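Spectinomycin phosphotransferase (Legionella pneumophila, PDB 3I1A) phosphorylates the antibiotic spectinomycin and so serves as a bacterial resistance factor, an aminoglycoside phosphotransferase of the protein-kinase-like superfamily. Local coordinates at residues K116-L121 with N252-P257; H210-A215 with L243-G248; A215-V220 with Y227-D232. All blocks are in the same frame, centred on the assembly; numbering follows the deposited sequence.

Contact 1 of 3, residues K116-L121 with N252-P257; sequences KQWKQL and NVWNKP
Trp118 and Trp254 meet edge to face, and Leu121, one helical turn on from Trp118, closes in beside them. The edge belongs to Trp118: its six-membered ring points at the five-membered ring of Trp254, with the two ring planes 59° apart and the centroids 4.6 Å apart, in a tilted version of the T-shaped stack. CH2 of Trp118 does most of the touching. It stands 3.4 Å above the Trp254 plane, displaced from the ring centre toward the rim, and lies 3.5 Å from Trp254 CD1. CZ2 of Trp118 follows more loosely, 3.7 Å from Trp254 NE1. Neither indole starts out pointing squarely across the gap; in Trp118, CG lies beside the backbone N (chi1 -87°), and the length of the indole carries its benzo edge over to the loop. Leu121 does start toward the loop and brings CD2 to 3.9 Å from CH2 at the far end of Trp254, the two side chains coming from opposite directions. The backbones stay well apart, with Trp118 CA and Trp254 CA 10.3 Å from each other. The contact thus ties helix 115-129 to the loop ahead of helix 257-267, in the helical lobe of the kinase-like fold. Tyr262 and Phe263 of helix 257-267 pack on Trp118 and Leu121, while Val218 and Ala215 press on Trp254, about 7 Å from the side chain of Asn217, which binds magnesium in another structure of the enzyme. With no hydrogen bond between the segments, cohesion here probably comes from dispersion, hydrophobic burial and the weak electrostatics of C-H groups set against an indole face.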
loop_
_atom_site.group_PDB
_atom_site.type_symbol
_atom_site.label_atom_id
_atom_site.label_comp_id
_atom_site.label_asym_id
_atom_site.label_seq_id
_atom_site.Cartn_x
_atom_site.Cartn_y
_atom_site.Cartn_z
ATOM N N LYS A 116 -22.300 -5.698 -1.462
ATOM C CA LYS A 116 -21.966 -6.806 -0.575
ATOM C C LYS A 116 -20.465 -6.806 -0.261
ATOM O O LYS A 116 -20.048 -6.979 0.904
ATOM C CB LYS A 116 -22.398 -8.114 -1.230
ATOM C CG LYS A 116 -22.181 -9.344 -0.385
ATOM C CD LYS A 116 -22.845 -10.546 -1.042
ATOM C CE LYS A 116 -22.800 -11.764 -0.149
ATOM N NZ LYS A 116 -23.392 -12.919 -0.865
ATOM N N GLN A 117 -19.649 -6.569 -1.285
ATOM C CA GLN A 117 -18.199 -6.519 -1.092
ATOM C C GLN A 117 -17.763 -5.299 -0.274
ATOM O O GLN A 117 -16.779 -5.362 0.449
ATOM C CB GLN A 117 -17.492 -6.569 -2.456
ATOM C CG GLN A 117 -17.739 -7.895 -3.161
ATOM C CD GLN A 117 -17.368 -7.906 -4.645
ATOM O OE1 GLN A 117 -17.321 -6.873 -5.294
ATOM N NE2 GLN A 117 -17.140 -9.095 -5.181
ATOM N N TRP A 118 -18.480 -4.189 -0.383
ATOM C CA TRP A 118 -18.121 -3.012 0.398
ATOM C C TRP A 118 -18.364 -3.346 1.869
ATOM O O TRP A 118 -17.560 -3.000 2.718
ATOM C CB TRP A 118 -18.957 -1.803 0.019
ATOM C CG TRP A 118 -18.375 -1.045 -1.123
ATOM C CD1 TRP A 118 -18.855 -0.980 -2.398
ATOM C CD2 TRP A 118 -17.203 -0.217 -1.090
ATOM N NE1 TRP A 118 -18.055 -0.151 -3.163
ATOM C CE2 TRP A 118 -17.036 0.326 -2.387
ATOM C CE3 TRP A 118 -16.285 0.126 -0.093
ATOM C CZ2 TRP A 118 -15.981 1.191 -2.711
ATOM C CZ3 TRP A 118 -15.231 0.993 -0.415
ATOM C CH2 TRP A 118 -15.092 1.513 -1.713
ATOM N N LYS A 119 -19.472 -4.027 2.144
ATOM C CA LYS A 119 -19.778 -4.418 3.512
ATOM C C LYS A 119 -18.721 -5.373 4.057
ATOM O O LYS A 119 -18.267 -5.217 5.201
ATOM C CB LYS A 119 -21.167 -5.065 3.590
ATOM C CG LYS A 119 -22.287 -4.063 3.386
ATOM C CD LYS A 119 -23.689 -4.696 3.467
ATOM C CE LYS A 119 -24.761 -3.639 3.130
ATOM N NZ LYS A 119 -26.129 -4.194 2.953
ATOM N N GLN A 120 -18.319 -6.349 3.235
ATOM C CA GLN A 120 -17.306 -7.335 3.618
ATOM C C GLN A 120 -15.976 -6.615 3.894
ATOM O O GLN A 120 -15.257 -6.965 4.836
ATOM C CB GLN A 120 -17.119 -8.359 2.496
ATOM C CG GLN A 120 -16.027 -9.378 2.782
ATOM C CD GLN A 120 -15.820 -10.380 1.660
ATOM O OE1 GLN A 120 -16.124 -10.107 0.478
ATOM N NE2 GLN A 120 -15.265 -11.548 2.013
ATOM N N LEU A 121 -15.656 -5.599 3.085
ATOM C CA LEU A 121 -14.408 -4.866 3.299
ATOM C C LEU A 121 -14.475 -4.150 4.654
ATOM O O LEU A 121 -13.485 -4.113 5.404
ATOM C CB LEU A 121 -14.154 -3.858 2.166
ATOM C CG LEU A 121 -12.956 -2.908 2.350
ATOM C CD1 LEU A 121 -11.644 -3.716 2.370
ATOM C CD2 LEU A 121 -12.924 -1.889 1.213
ATOM N N ASN A 252 -9.097 8.017 -8.458
ATOM C CA ASN A 252 -10.363 8.487 -8.993
ATOM C C ASN A 252 -11.506 7.473 -8.887
ATOM O O ASN A 252 -12.400 7.421 -9.735
ATOM C CB ASN A 252 -10.203 8.965 -10.437
ATOM C CG ASN A 252 -10.910 10.289 -10.675
ATOM O OD1 ASN A 252 -10.284 11.359 -10.677
ATOM N ND2 ASN A 252 -12.220 10.233 -10.839
ATOM N N VAL A 253 -11.446 6.644 -7.851
ATOM C CA VAL A 253 -12.488 5.678 -7.548
ATOM C C VAL A 253 -12.568 5.790 -6.019
ATOM O O VAL A 253 -11.704 6.442 -5.418
ATOM C CB VAL A 253 -12.110 4.221 -7.987
ATOM C CG1 VAL A 253 -12.009 4.151 -9.523
ATOM C CG2 VAL A 253 -10.793 3.790 -7.351
ATOM N N TRP A 254 -13.583 5.168 -5.411
ATOM C CA TRP A 254 -13.777 5.223 -3.954
ATOM C C TRP A 254 -14.013 6.682 -3.542
ATOM O O TRP A 254 -13.369 7.215 -2.637
ATOM C CB TRP A 254 -12.536 4.646 -3.245
ATOM C CG TRP A 254 -12.385 3.152 -3.353
ATOM C CD1 TRP A 254 -12.861 2.327 -4.347
ATOM C CD2 TRP A 254 -11.690 2.303 -2.430
ATOM N NE1 TRP A 254 -12.499 1.019 -4.083
ATOM C CE2 TRP A 254 -11.785 0.979 -2.915
ATOM C CE3 TRP A 254 -10.993 2.538 -1.236
ATOM C CZ2 TRP A 254 -11.208 -0.117 -2.240
ATOM C CZ3 TRP A 254 -10.414 1.448 -0.559
ATOM C CH2 TRP A 254 -10.527 0.138 -1.067
ATOM N N ASN A 255 -14.968 7.318 -4.211
ATOM C CA ASN A 255 -15.303 8.712 -3.958
ATOM C C ASN A 255 -16.812 8.929 -3.989
ATOM O O ASN A 255 -17.280 10.053 -4.139
ATOM C CB ASN A 255 -14.638 9.602 -5.017
ATOM C CG ASN A 255 -14.723 9.004 -6.417
ATOM O OD1 ASN A 255 -15.684 8.313 -6.749
ATOM N ND2 ASN A 255 -13.717 9.271 -7.242
ATOM N N LYS A 256 -17.577 7.858 -3.814
ATOM C CA LYS A 256 -19.021 7.962 -3.863
ATOM C C LYS A 256 -19.708 7.691 -2.530
ATOM O O LYS A 256 -19.350 6.765 -1.799
ATOM C CB LYS A 256 -19.540 7.013 -4.934
ATOM C CG LYS A 256 -18.886 7.248 -6.285
ATOM C CD LYS A 256 -19.233 6.157 -7.272
ATOM C CE LYS A 256 -18.698 6.524 -8.638
ATOM N NZ LYS A 256 -19.259 7.835 -9.069
ATOM N N PRO A 257 -20.721 8.500 -2.199
ATOM C CA PRO A 257 -21.470 8.364 -0.950
ATOM C C PRO A 257 -21.975 6.962 -0.603
ATOM O O PRO A 257 -21.826 6.517 0.533
ATOM C CB PRO A 257 -22.600 9.378 -1.124
ATOM C CG PRO A 257 -21.934 10.453 -1.909
ATOM C CD PRO A 257 -21.196 9.668 -2.960
#

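Contact 2 of 3, residues H210-A215 with L243-G248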
loop_
_atom_site.group_PDB
_atom_site.type_symbol
_atom_site.label_atom_id
_atom_site.label_comp_id
_atom_site.label_asym_id
_atom_site.label_seq_id
_atom_site.Cartn_x
_atom_site.Cartn_y
_atom_site.Cartn_z
ATOM N N HIS A 210 -3.296 -1.234 7.846
ATOM C CA HIS A 210 -2.677 -1.626 6.590
ATOM C C HIS A 210 -1.754 -0.467 6.147
ATOM O O HIS A 210 -0.605 -0.689 5.749
ATOM C CB HIS A 210 -3.766 -1.889 5.558
ATOM C CG HIS A 210 -3.235 -2.237 4.209
ATOM N ND1 HIS A 210 -2.752 -1.287 3.331
ATOM C CD2 HIS A 210 -3.161 -3.424 3.566
ATOM C CE1 HIS A 210 -2.417 -1.879 2.197
ATOM N NE2 HIS A 210 -2.656 -3.176 2.314
ATOM N N SER A 211 -2.278 0.755 6.219
ATOM C CA SER A 211 -1.592 2.026 5.890
ATOM C C SER A 211 -1.688 2.559 4.454
ATOM O O SER A 211 -1.398 3.743 4.203
ATOM C CB SER A 211 -0.115 2.002 6.349
ATOM O OG SER A 211 0.791 1.486 5.364
ATOM N N ASP A 212 -2.140 1.727 3.519
ATOM C CA ASP A 212 -2.216 2.166 2.134
ATOM C C ASP A 212 -3.303 1.352 1.446
ATOM O O ASP A 212 -3.120 0.813 0.339
ATOM C CB ASP A 212 -0.846 1.927 1.477
ATOM C CG ASP A 212 -0.675 2.677 0.184
ATOM O OD1 ASP A 212 -1.370 3.688 -0.024
ATOM O OD2 ASP A 212 0.177 2.250 -0.631
ATOM N N ILE A 213 -4.460 1.304 2.096
ATOM C CA ILE A 213 -5.542 0.495 1.584
ATOM C C ILE A 213 -6.484 1.190 0.621
ATOM O O ILE A 213 -7.622 1.524 0.953
ATOM C CB ILE A 213 -6.282 -0.212 2.788
ATOM C CG1 ILE A 213 -7.346 -1.169 2.269
ATOM C CG2 ILE A 213 -6.840 0.817 3.775
ATOM C CD1 ILE A 213 -6.791 -2.180 1.257
ATOM N N HIS A 214 -5.961 1.417 -0.591
ATOM C CA HIS A 214 -6.723 2.021 -1.676
ATOM C C HIS A 214 -7.239 0.900 -2.581
ATOM O O HIS A 214 -6.927 -0.273 -2.353
ATOM C CB HIS A 214 -5.861 3.018 -2.473
ATOM C CG HIS A 214 -4.602 2.436 -3.021
ATOM N ND1 HIS A 214 -4.559 1.722 -4.204
ATOM C CD2 HIS A 214 -3.330 2.488 -2.563
ATOM C CE1 HIS A 214 -3.311 1.365 -4.446
ATOM N NE2 HIS A 214 -2.545 1.818 -3.468
ATOM N N ALA A 215 -8.023 1.266 -3.595
ATOM C CA ALA A 215 -8.651 0.282 -4.477
ATOM C C ALA A 215 -7.717 -0.694 -5.150
ATOM O O ALA A 215 -8.114 -1.822 -5.464
ATOM C CB ALA A 215 -9.519 0.987 -5.514
ATOM N N LEU A 243 -9.059 4.361 7.481
ATOM C CA LEU A 243 -10.385 4.838 7.115
ATOM C C LEU A 243 -10.396 5.985 6.102
ATOM O O LEU A 243 -11.379 6.158 5.386
ATOM C CB LEU A 243 -11.188 5.222 8.378
ATOM C CG LEU A 243 -11.460 4.013 9.290
ATOM C CD1 LEU A 243 -12.343 4.421 10.517
ATOM C CD2 LEU A 243 -12.150 2.918 8.480
ATOM N N MET A 244 -9.305 6.744 6.031
ATOM C CA MET A 244 -9.234 7.880 5.126
ATOM C C MET A 244 -9.420 7.476 3.666
ATOM O O MET A 244 -9.815 8.297 2.834
ATOM C CB MET A 244 -7.894 8.599 5.285
ATOM C CG MET A 244 -6.691 7.765 4.896
ATOM S SD MET A 244 -5.439 8.717 3.938
ATOM C CE MET A 244 -6.116 8.463 2.245
ATOM N N PHE A 245 -9.155 6.217 3.364
ATOM C CA PHE A 245 -9.287 5.740 1.992
ATOM C C PHE A 245 -10.738 5.519 1.565
ATOM O O PHE A 245 -11.051 5.557 0.371
ATOM C CB PHE A 245 -8.497 4.443 1.819
ATOM C CG PHE A 245 -7.000 4.646 1.863
ATOM C CD1 PHE A 245 -6.295 4.508 3.063
ATOM C CD2 PHE A 245 -6.303 5.028 0.719
ATOM C CE1 PHE A 245 -4.913 4.754 3.118
ATOM C CE2 PHE A 245 -4.915 5.273 0.773
ATOM C CZ PHE A 245 -4.230 5.136 1.965
ATOM N N ILE A 246 -11.634 5.296 2.528
ATOM C CA ILE A 246 -13.044 5.055 2.191
ATOM C C ILE A 246 -13.617 6.415 1.836
ATOM O O ILE A 246 -13.725 7.296 2.690
ATOM C CB ILE A 246 -13.781 4.404 3.389
ATOM C CG1 ILE A 246 -12.989 3.167 3.862
ATOM C CG2 ILE A 246 -15.218 4.030 2.998
ATOM C CD1 ILE A 246 -12.770 2.071 2.792
ATOM N N GLY A 247 -13.941 6.601 0.558
ATOM C CA GLY A 247 -14.424 7.897 0.110
ATOM C C GLY A 247 -13.240 8.844 -0.138
ATOM O O GLY A 247 -13.419 10.036 -0.419
ATOM N N GLY A 248 -12.027 8.309 -0.058
ATOM C CA GLY A 248 -10.830 9.129 -0.239
ATOM C C GLY A 248 -10.502 9.513 -1.676
ATOM O O GLY A 248 -9.764 10.459 -1.908
#
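Phe245 holds CG beside its own backbone N (chi1 -70°), which lays the ring along the backbone of residues 211-214, while Ile213, with CG1 anti to N (chi1 -175°), sends its long branch away and leaves CG2 to meet the ring, 3.8 Å from Phe245 CD1. The ring lies largely against peptide groups: Ile213 N and Asp212 C sit over one face, the former 3.6 Å above the plane, and Ser211 O reaches the edge. Asp212 CA comes to 3.6 Å from CZ of Phe245, and CB of His214 flanks the CD2 side of that ring at 3.8 Å. Residues 210-217 read HSDIHAGN, the HxDxxxxN pattern of the catalytic loop in protein kinases and aminoglycoside phosphotransferases, and the Phe245 ring packs against the peptide groups of that loop. Ile213 centres an inverse gamma turn, closed by a weak bond from His214 N to Asp212 O. Ile213 O is buried without a polar partner and lies 3.2 Å from Phe245 CB. Within the loop Asp212 N donates to His210 ND1 at 3.1 Å, in the plane of the imidazole, and Asp212 OD1 forms a salt bridge with Arg284 of helix 274-297. On the opposite face of the Phe245 ring, the methyl CE of neighbouring Met244 rests 3.6 Å above the centre.

Contact 3 of 3, residues A215-V220 with Y227-D232; sequences AGNVLV and YIIDWD
Residues 218-220 and 227-228 pair as an antiparallel beta hairpin, with Leu219 and Tyr227 as the hydrogen-bonded pair and Val218 and Ile228 as the non-hydrogen-bonded one. It is the short hairpin that, in kinase-like folds, follows the catalytic loop and leads into the metal-binding aspartate, here Asp230. Leu219 N gives a nearly straight bond of 2.8 Å to Tyr227 O; Tyr227 N returns one to Leu219 O at a more bent 139°. Beyond the pairs, Ile229 N reaches Asn217 O at 2.8 Å and 172°, extending the pairing to Asn217, with Asp230 next after Ile229; both are seen to bind magnesium, absent from this model. Leu219 and Tyr227 share one face, and Ile229 brings its end against Leu219. CG2 of Ile229 touches Leu219 CD1 at 3.8 Å, the two side chains crossing at about a right angle, and the Leu219 side chain lies about 4 Å from that of Asn107, which binds ADP in another structure of the enzyme. Ile229 places CG1 between N and the carbonyl carbon (chi1 60°), which folds that branch back over Asn217, 3.4 Å from its carbonyl O. Val218 and Ile228 face the other way, and Ile228 packs on helix 115-129. The Asn217 amide stands perpendicular to the Asp230 carboxylate; Asn217 OD1 comes to 3.6 Å from Asp230 CB, while Asn217 ND2 donates to Asp212 O. His210 NE2 binds Ile229 O. Asp230 OD1 accepts from Asp232 N in an Asx turn, a 3.3 Å bond arriving nearly along the C-O axis.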
loop_
_atom_site.group_PDB
_atom_site.type_symbol
_atom_site.label_atom_id
_atom_site.label_comp_id
_atom_site.label_asym_id
_atom_site.label_seq_id
_atom_site.Cartn_x
_atom_site.Cartn_y
_atom_site.Cartn_z
ATOM N N ALA A 215 -8.023 1.266 -3.595
ATOM C CA ALA A 215 -8.651 0.282 -4.477
ATOM C C ALA A 215 -7.717 -0.694 -5.150
ATOM O O ALA A 215 -8.114 -1.822 -5.464
ATOM C CB ALA A 215 -9.519 0.987 -5.514
ATOM N N GLY A 216 -6.478 -0.269 -5.377
ATOM C CA GLY A 216 -5.522 -1.149 -6.002
ATOM C C GLY A 216 -5.104 -2.291 -5.106
ATOM O O GLY A 216 -4.580 -3.298 -5.582
ATOM N N ASN A 217 -5.335 -2.147 -3.802
ATOM C CA ASN A 217 -4.956 -3.191 -2.859
ATOM C C ASN A 217 -6.077 -4.109 -2.380
ATOM O O ASN A 217 -5.945 -4.858 -1.401
ATOM C CB ASN A 217 -4.177 -2.577 -1.707
ATOM C CG ASN A 217 -2.771 -2.195 -2.142
ATOM O OD1 ASN A 217 -2.199 -2.860 -3.009
ATOM N ND2 ASN A 217 -2.213 -1.154 -1.556
ATOM N N VAL A 218 -7.205 -4.042 -3.084
ATOM C CA VAL A 218 -8.288 -4.961 -2.797
ATOM C C VAL A 218 -8.520 -5.746 -4.089
ATOM O O VAL A 218 -8.721 -5.144 -5.146
ATOM C CB VAL A 218 -9.607 -4.251 -2.435
ATOM C CG1 VAL A 218 -10.684 -5.303 -2.208
ATOM C CG2 VAL A 218 -9.441 -3.423 -1.184
ATOM N N LEU A 219 -8.488 -7.072 -4.007
ATOM C CA LEU A 219 -8.742 -7.903 -5.183
ATOM C C LEU A 219 -10.083 -8.571 -4.977
ATOM O O LEU A 219 -10.471 -8.853 -3.846
ATOM C CB LEU A 219 -7.675 -8.981 -5.341
ATOM C CG LEU A 219 -6.226 -8.494 -5.476
ATOM C CD1 LEU A 219 -5.340 -9.673 -5.751
ATOM C CD2 LEU A 219 -6.118 -7.496 -6.596
ATOM N N VAL A 220 -10.799 -8.816 -6.066
ATOM C CA VAL A 220 -12.095 -9.493 -5.981
ATOM C C VAL A 220 -11.815 -10.864 -6.555
ATOM O O VAL A 220 -11.573 -11.001 -7.755
ATOM C CB VAL A 220 -13.160 -8.785 -6.829
ATOM C CG1 VAL A 220 -14.458 -9.591 -6.809
ATOM C CG2 VAL A 220 -13.389 -7.393 -6.305
ATOM N N TYR A 227 -10.104 -9.668 -1.202
ATOM C CA TYR A 227 -8.822 -10.022 -0.596
ATOM C C TYR A 227 -8.060 -8.725 -0.470
ATOM O O TYR A 227 -8.058 -7.924 -1.406
ATOM C CB TYR A 227 -8.023 -10.993 -1.469
ATOM C CG TYR A 227 -8.646 -12.363 -1.480
ATOM C CD1 TYR A 227 -8.352 -13.286 -0.480
ATOM C CD2 TYR A 227 -9.663 -12.670 -2.384
ATOM C CE1 TYR A 227 -9.080 -14.486 -0.364
ATOM C CE2 TYR A 227 -10.382 -13.854 -2.277
ATOM C CZ TYR A 227 -10.093 -14.749 -1.264
ATOM O OH TYR A 227 -10.869 -15.884 -1.127
ATOM N N ILE A 228 -7.460 -8.494 0.694
ATOM C CA ILE A 228 -6.662 -7.285 0.898
ATOM C C ILE A 228 -5.203 -7.662 0.692
ATOM O O ILE A 228 -4.712 -8.570 1.351
ATOM C CB ILE A 228 -6.827 -6.719 2.319
ATOM C CG1 ILE A 228 -8.270 -6.246 2.514
ATOM C CG2 ILE A 228 -5.843 -5.546 2.515
ATOM C CD1 ILE A 228 -8.561 -5.797 3.941
ATOM N N ILE A 229 -4.515 -6.965 -0.213
ATOM C CA ILE A 229 -3.121 -7.277 -0.516
ATOM C C ILE A 229 -2.156 -6.165 -0.134
ATOM O O ILE A 229 -2.567 -5.094 0.317
ATOM C CB ILE A 229 -2.913 -7.615 -2.032
ATOM C CG1 ILE A 229 -3.324 -6.433 -2.918
ATOM C CG2 ILE A 229 -3.742 -8.875 -2.383
ATOM C CD1 ILE A 229 -2.845 -6.573 -4.357
ATOM N N ASP A 230 -0.871 -6.479 -0.296
ATOM C CA ASP A 230 0.277 -5.624 0.003
ATOM C C ASP A 230 0.423 -5.342 1.486
ATOM O O ASP A 230 0.165 -4.236 1.961
ATOM C CB ASP A 230 0.226 -4.304 -0.744
ATOM C CG ASP A 230 1.512 -3.492 -0.550
ATOM O OD1 ASP A 230 2.347 -3.873 0.303
ATOM O OD2 ASP A 230 1.680 -2.472 -1.233
ATOM N N TRP A 231 0.876 -6.352 2.204
ATOM C CA TRP A 231 1.075 -6.267 3.636
ATOM C C TRP A 231 2.546 -6.053 3.960
ATOM O O TRP A 231 3.027 -6.473 5.013
ATOM C CB TRP A 231 0.561 -7.559 4.280
ATOM C CG TRP A 231 -0.922 -7.590 4.321
ATOM C CD1 TRP A 231 -1.784 -8.211 3.442
ATOM C CD2 TRP A 231 -1.735 -6.887 5.256
ATOM N NE1 TRP A 231 -3.086 -7.921 3.789
ATOM C CE2 TRP A 231 -3.079 -7.110 4.898
ATOM C CE3 TRP A 231 -1.452 -6.080 6.366
ATOM C CZ2 TRP A 231 -4.136 -6.555 5.612
ATOM C CZ3 TRP A 231 -2.503 -5.526 7.070
ATOM C CH2 TRP A 231 -3.829 -5.766 6.694
ATOM N N ASP A 232 3.253 -5.368 3.057
ATOM C CA ASP A 232 4.693 -5.124 3.240
ATOM C C ASP A 232 5.045 -4.087 4.296
ATOM O O ASP A 232 6.076 -4.188 4.936
ATOM C CB ASP A 232 5.353 -4.712 1.916
ATOM C CG ASP A 232 5.519 -5.875 0.964
ATOM O OD1 ASP A 232 5.497 -7.029 1.447
ATOM O OD2 ASP A 232 5.681 -5.642 -0.260
#

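In the fold
Contact 1 is the fully buried one and joins a helix to a loop by aromatic and aliphatic packing alone; contacts 2 and 3 are partly buried and lie nearer the centre of the chain, beside the metal site. Contact 3 differs in kind, being a backbone-paired hairpin, whereas contact 2 sets one ring against a loop. Ala215 belongs to both 210-215 and 215-220, and its CB lies 3.3 Å from Trp254 NE1, so all three contacts converge there. Trp254 CZ3 also approaches Ile213 O, 3.2 Å away. Hydrogen bonds across the segments occur only in contact 3, which holds the magnesium-binding residues; contacts 1 and 2 are joined by packing.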